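Local structure of ribonucleoside-diphosphate reductase, alpha chain (Actinobacillus ureae ATCC 25976, 6DQX) at residues A[312-324]-A[336-348]. The protein is the catalytic subunit of a class Id ribonucleotide reductase, which probably reduces ribonucleoside diphosphates to the deoxynucleotides needed for DNA synthesis. Numbering follows the deposited sequence.
Sequences LTYFLDVVMSEFI and AHRFATRHRALGL. With EDO (1,2-ethanediol), chain F.
R344 reaches across to D317 and S321 where helix 334-343 of the ribonucleotide reductase barrel domain ends and the chain turns toward strand 347-351, which pairs in parallel with strand 288-296. Helices 312-324 and 336-343 run roughly antiparallel, their segment axes 145° apart. R344, the first residue past the helix, departs from helical angles with a positive phi, and a bend at chi3 (71°) swings its guanidinium onto helix 308-327. R344 NE donates to D317 OD1 at 3.0 Å, within the guanidinium plane and on the syn side of the carboxylate, although the two planes stand 69° apart. R344 NH2 adds a weak bond to D317 OD1 and a short one, 2.6 Å, to S321 OG, slightly tilted from the plane. N408 ND2 hydrogen-bonds D317 OD1 and R407 makes a salt bridge to OD2, so this buried carboxylate probably stays ionised. Ethanediol, likely from the crystallisation liquor, bridges D317 OD2 and S321 OG.

One turn back in the helix, A340 CB fits between the F323 ring edge and I324 CG1, 3.5 Å from both CD2 of F323 and CG1 of I324, while M320 SD approaches the same methyl. Beyond R344, L346 lays CD2 against the L316 carbonyl and CD1 against L316 CB. L348 crosses L316 at about a right angle, and its CD1 packs on L312 CD2 and lies 3.7 Å from T313 OG1, a hydroxyl hydrogen-bonded to P309 O.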
loop_
_atom_site.group_PDB
_atom_site.type_symbol
_atom_site.label_atom_id
_atom_site.label_comp_id
_atom_site.label_asym_id
_atom_site.label_seq_id
_atom_site.Cartn_x
_atom_site.Cartn_y
_atom_site.Cartn_z
ATOM N N LEU A 312 -6.267 -8.308 37.731
ATOM C CA LEU A 312 -6.296 -8.331 36.270
ATOM C C LEU A 312 -6.076 -6.911 35.677
ATOM O O LEU A 312 -5.377 -6.753 34.671
ATOM C CB LEU A 312 -7.580 -8.998 35.756
ATOM C CG LEU A 312 -7.540 -9.399 34.277
ATOM C CD1 LEU A 312 -6.465 -10.459 33.997
ATOM C CD2 LEU A 312 -8.903 -9.913 33.829
ATOM N N THR A 313 -6.628 -5.884 36.324
ATOM C CA THR A 313 -6.405 -4.493 35.919
ATOM C C THR A 313 -4.912 -4.086 35.985
ATOM O O THR A 313 -4.354 -3.514 35.018
ATOM C CB THR A 313 -7.281 -3.545 36.757
ATOM O OG1 THR A 313 -8.655 -3.949 36.624
ATOM C CG2 THR A 313 -7.091 -2.096 36.329
ATOM N N TYR A 314 -4.279 -4.421 37.116
ATOM C CA TYR A 314 -2.832 -4.243 37.305
ATOM C C TYR A 314 -2.068 -4.948 36.197
ATOM O O TYR A 314 -1.127 -4.390 35.635
ATOM C CB TYR A 314 -2.379 -4.801 38.642
ATOM C CG TYR A 314 -2.530 -3.878 39.831
ATOM C CD1 TYR A 314 -3.717 -3.196 40.085
ATOM C CD2 TYR A 314 -1.471 -3.701 40.719
ATOM C CE1 TYR A 314 -3.848 -2.374 41.201
ATOM C CE2 TYR A 314 -1.585 -2.878 41.829
ATOM C CZ TYR A 314 -2.771 -2.225 42.071
ATOM O OH TYR A 314 -2.877 -1.435 43.187
ATOM N N PHE A 315 -2.525 -6.151 35.844
ATOM C CA PHE A 315 -1.854 -6.935 34.802
ATOM C C PHE A 315 -1.940 -6.239 33.458
ATOM O O PHE A 315 -0.937 -6.140 32.738
ATOM C CB PHE A 315 -2.438 -8.349 34.704
ATOM C CG PHE A 315 -1.857 -9.162 33.598
ATOM C CD1 PHE A 315 -0.558 -9.603 33.695
ATOM C CD2 PHE A 315 -2.614 -9.495 32.462
ATOM C CE1 PHE A 315 0.004 -10.362 32.684
ATOM C CE2 PHE A 315 -2.064 -10.256 31.455
ATOM C CZ PHE A 315 -0.760 -10.710 31.577
ATOM N N LEU A 316 -3.132 -5.764 33.109
ATOM C CA LEU A 316 -3.325 -5.059 31.843
ATOM C C LEU A 316 -2.517 -3.763 31.770
ATOM O O LEU A 316 -1.986 -3.409 30.713
ATOM C CB LEU A 316 -4.804 -4.816 31.595
ATOM C CG LEU A 316 -5.592 -6.100 31.278
ATOM C CD1 LEU A 316 -7.029 -5.760 30.998
ATOM C CD2 LEU A 316 -5.001 -6.869 30.092
ATOM N N ASP A 317 -2.345 -3.089 32.904
ATOM C CA ASP A 317 -1.486 -1.912 32.896
ATOM C C ASP A 317 -0.028 -2.258 32.599
ATOM O O ASP A 317 0.615 -1.539 31.859
ATOM C CB ASP A 317 -1.597 -1.126 34.184
ATOM C CG ASP A 317 -1.032 0.265 34.055
ATOM O OD1 ASP A 317 -1.481 1.004 33.153
ATOM O OD2 ASP A 317 -0.142 0.640 34.854
ATOM N N VAL A 318 0.495 -3.353 33.146
ATOM C CA VAL A 318 1.882 -3.743 32.788
ATOM C C VAL A 318 2.009 -4.244 31.363
ATOM O O VAL A 318 3.053 -4.069 30.743
ATOM C CB VAL A 318 2.513 -4.769 33.753
ATOM C CG1 VAL A 318 2.537 -4.203 35.121
ATOM C CG2 VAL A 318 1.825 -6.106 33.788
ATOM N N VAL A 319 0.946 -4.857 30.831
ATOM C CA VAL A 319 0.889 -5.185 29.423
ATOM C C VAL A 319 1.026 -3.935 28.548
ATOM O O VAL A 319 1.828 -3.914 27.603
ATOM C CB VAL A 319 -0.390 -5.994 29.088
ATOM C CG1 VAL A 319 -0.572 -6.130 27.581
ATOM C CG2 VAL A 319 -0.342 -7.378 29.764
ATOM N N MET A 320 0.304 -2.863 28.880
ATOM C CA MET A 320 0.465 -1.607 28.158
ATOM C C MET A 320 1.881 -1.030 28.307
ATOM O O MET A 320 2.435 -0.507 27.339
ATOM C CB MET A 320 -0.574 -0.567 28.626
ATOM C CG MET A 320 -0.758 0.632 27.695
ATOM S SD MET A 320 -1.212 0.297 25.971
ATOM C CE MET A 320 -2.163 -1.230 26.126
ATOM N N SER A 321 2.468 -1.132 29.492
ATOM C CA SER A 321 3.877 -0.733 29.657
ATOM C C SER A 321 4.801 -1.501 28.689
ATOM O O SER A 321 5.688 -0.896 28.075
ATOM C CB SER A 321 4.331 -0.887 31.108
ATOM O OG SER A 321 3.596 -0.018 31.940
ATOM N N GLU A 322 4.542 -2.796 28.489
ATOM C CA GLU A 322 5.287 -3.566 27.484
ATOM C C GLU A 322 5.086 -3.051 26.062
ATOM O O GLU A 322 6.072 -2.904 25.301
ATOM C CB GLU A 322 4.957 -5.063 27.523
ATOM C CG GLU A 322 5.721 -5.835 26.459
ATOM C CD GLU A 322 5.550 -7.315 26.551
ATOM O OE1 GLU A 322 6.233 -7.913 27.393
ATOM O OE2 GLU A 322 4.746 -7.869 25.769
ATOM N N PHE A 323 3.828 -2.812 25.673
ATOM C CA PHE A 323 3.584 -2.250 24.362
ATOM C C PHE A 323 4.366 -0.944 24.199
ATOM O O PHE A 323 5.001 -0.729 23.155
ATOM C CB PHE A 323 2.099 -2.030 24.041
ATOM C CG PHE A 323 1.889 -1.199 22.822
ATOM C CD1 PHE A 323 1.972 -1.778 21.550
ATOM C CD2 PHE A 323 1.712 0.173 22.918
ATOM C CE1 PHE A 323 1.849 -0.994 20.415
ATOM C CE2 PHE A 323 1.588 0.961 21.779
ATOM C CZ PHE A 323 1.650 0.377 20.529
ATOM N N ILE A 324 4.303 -0.072 25.198
ATOM C CA ILE A 324 5.001 1.217 25.122
ATOM C C ILE A 324 6.497 0.963 24.906
ATOM O O ILE A 324 7.079 1.568 24.000
ATOM C CB ILE A 324 4.694 2.103 26.353
ATOM C CG1 ILE A 324 3.235 2.592 26.293
ATOM C CG2 ILE A 324 5.643 3.313 26.474
ATOM C CD1 ILE A 324 2.657 2.948 27.644
ATOM N N ALA A 336 0.715 5.197 17.570
ATOM C CA ALA A 336 0.217 4.262 18.589
ATOM C C ALA A 336 1.064 4.347 19.859
ATOM O O ALA A 336 0.545 4.285 20.978
ATOM C CB ALA A 336 0.205 2.859 18.067
ATOM N N HIS A 337 2.373 4.464 19.682
ATOM C CA HIS A 337 3.269 4.661 20.840
ATOM C C HIS A 337 2.855 5.887 21.635
ATOM O O HIS A 337 2.754 5.812 22.890
ATOM C CB HIS A 337 4.717 4.786 20.371
ATOM C CG HIS A 337 5.672 5.140 21.462
ATOM N ND1 HIS A 337 6.183 4.202 22.315
ATOM C CD2 HIS A 337 6.163 6.327 21.869
ATOM C CE1 HIS A 337 6.969 4.794 23.196
ATOM N NE2 HIS A 337 6.982 6.081 22.939
ATOM N N ARG A 338 2.583 6.990 20.925
ATOM C CA ARG A 338 2.134 8.235 21.521
ATOM C C ARG A 338 0.809 8.021 22.275
ATOM O O ARG A 338 0.671 8.397 23.449
ATOM C CB ARG A 338 1.964 9.324 20.462
ATOM C CG ARG A 338 1.464 10.639 21.023
ATOM C CD ARG A 338 1.516 11.734 19.989
ATOM N NE ARG A 338 0.798 12.919 20.430
ATOM C CZ ARG A 338 1.255 13.834 21.293
ATOM N NH1 ARG A 338 2.439 13.733 21.870
ATOM N NH2 ARG A 338 0.488 14.867 21.586
ATOM N N PHE A 339 -0.150 7.400 21.607
ATOM C CA PHE A 339 -1.433 7.135 22.249
ATOM C C PHE A 339 -1.306 6.343 23.521
ATOM O O PHE A 339 -1.852 6.743 24.555
ATOM C CB PHE A 339 -2.418 6.398 21.308
ATOM C CG PHE A 339 -3.757 6.149 21.948
ATOM C CD1 PHE A 339 -3.954 5.038 22.744
ATOM C CD2 PHE A 339 -4.797 7.047 21.768
ATOM C CE1 PHE A 339 -5.187 4.782 23.334
ATOM C CE2 PHE A 339 -6.031 6.829 22.372
ATOM C CZ PHE A 339 -6.222 5.701 23.155
ATOM N N ALA A 340 -0.622 5.209 23.454
ATOM C CA ALA A 340 -0.443 4.359 24.619
ATOM C C ALA A 340 0.232 5.116 25.769
ATOM O O ALA A 340 -0.248 5.058 26.893
ATOM C CB ALA A 340 0.357 3.127 24.304
ATOM N N THR A 341 1.301 5.832 25.458
ATOM C CA THR A 341 2.016 6.655 26.463
ATOM C C THR A 341 1.086 7.657 27.183
ATOM O O THR A 341 1.143 7.807 28.409
ATOM C CB THR A 341 3.183 7.410 25.821
ATOM O OG1 THR A 341 4.069 6.435 25.260
ATOM C CG2 THR A 341 3.933 8.272 26.892
ATOM N N ARG A 342 0.246 8.354 26.425
ATOM C CA ARG A 342 -0.552 9.417 26.991
ATOM C C ARG A 342 -1.874 8.986 27.622
ATOM O O ARG A 342 -2.363 9.667 28.524
ATOM C CB ARG A 342 -0.785 10.486 25.946
ATOM C CG ARG A 342 0.520 11.036 25.409
ATOM C CD ARG A 342 0.286 11.941 24.234
ATOM N NE ARG A 342 -0.215 13.254 24.590
ATOM C CZ ARG A 342 -1.358 13.816 24.185
ATOM N NH1 ARG A 342 -2.233 13.212 23.393
ATOM N NH2 ARG A 342 -1.614 15.047 24.576
ATOM N N HIS A 343 -2.456 7.884 27.128
ATOM C CA HIS A 343 -3.798 7.425 27.519
ATOM C C HIS A 343 -3.791 6.214 28.441
ATOM O O HIS A 343 -4.612 6.131 29.350
ATOM C CB HIS A 343 -4.612 7.024 26.267
ATOM C CG HIS A 343 -5.016 8.181 25.410
ATOM N ND1 HIS A 343 -4.156 8.843 24.553
ATOM C CD2 HIS A 343 -6.214 8.767 25.263
ATOM C CE1 HIS A 343 -4.825 9.809 23.935
ATOM N NE2 HIS A 343 -6.076 9.784 24.355
ATOM N N ARG A 344 -2.922 5.249 28.158
ATOM C CA ARG A 344 -2.906 3.961 28.836
ATOM C C ARG A 344 -4.296 3.295 28.872
ATOM O O ARG A 344 -4.718 2.751 29.896
ATOM C CB ARG A 344 -2.327 4.122 30.250
ATOM C CG ARG A 344 -0.942 4.746 30.296
ATOM C CD ARG A 344 -0.313 4.627 31.689
ATOM N NE ARG A 344 0.047 3.233 31.920
ATOM C CZ ARG A 344 1.188 2.647 31.541
ATOM N NH1 ARG A 344 2.174 3.335 30.980
ATOM N NH2 ARG A 344 1.365 1.354 31.756
ATOM N N ALA A 345 -5.030 3.359 27.759
ATOM C CA ALA A 345 -6.374 2.769 27.724
ATOM C C ALA A 345 -6.339 1.252 27.885
ATOM O O ALA A 345 -5.496 0.585 27.278
ATOM C CB ALA A 345 -7.088 3.139 26.434
ATOM N N LEU A 346 -7.214 0.717 28.752
ATOM C CA LEU A 346 -7.390 -0.718 28.926
ATOM C C LEU A 346 -8.822 -1.169 28.555
ATOM O O LEU A 346 -9.795 -0.379 28.573
ATOM C CB LEU A 346 -7.116 -1.144 30.376
ATOM C CG LEU A 346 -5.830 -0.580 31.036
ATOM C CD1 LEU A 346 -5.754 -1.040 32.483
ATOM C CD2 LEU A 346 -4.601 -0.997 30.235
ATOM N N GLY A 347 -8.928 -2.462 28.291
ATOM C CA GLY A 347 -10.175 -3.085 27.865
ATOM C C GLY A 347 -10.412 -4.410 28.572
ATOM O O GLY A 347 -10.355 -5.462 27.951
ATOM N N LEU A 348 -10.669 -4.361 29.874
ATOM C CA LEU A 348 -10.985 -5.561 30.637
ATOM C C LEU A 348 -12.434 -5.958 30.288
ATOM O O LEU A 348 -13.354 -5.118 30.345
ATOM C CB LEU A 348 -10.849 -5.294 32.135
ATOM C CG LEU A 348 -11.173 -6.458 33.096
ATOM C CD1 LEU A 348 -10.252 -6.388 34.313
ATOM C CD2 LEU A 348 -12.654 -6.485 33.514
HETATM C C1 EDO F . 4.403 -0.787 35.619
HETATM O O1 EDO F . 4.686 -1.299 34.309
HETATM C C2 EDO F . 2.927 -0.470 35.797
HETATM O O2 EDO F . 2.420 0.257 34.684
#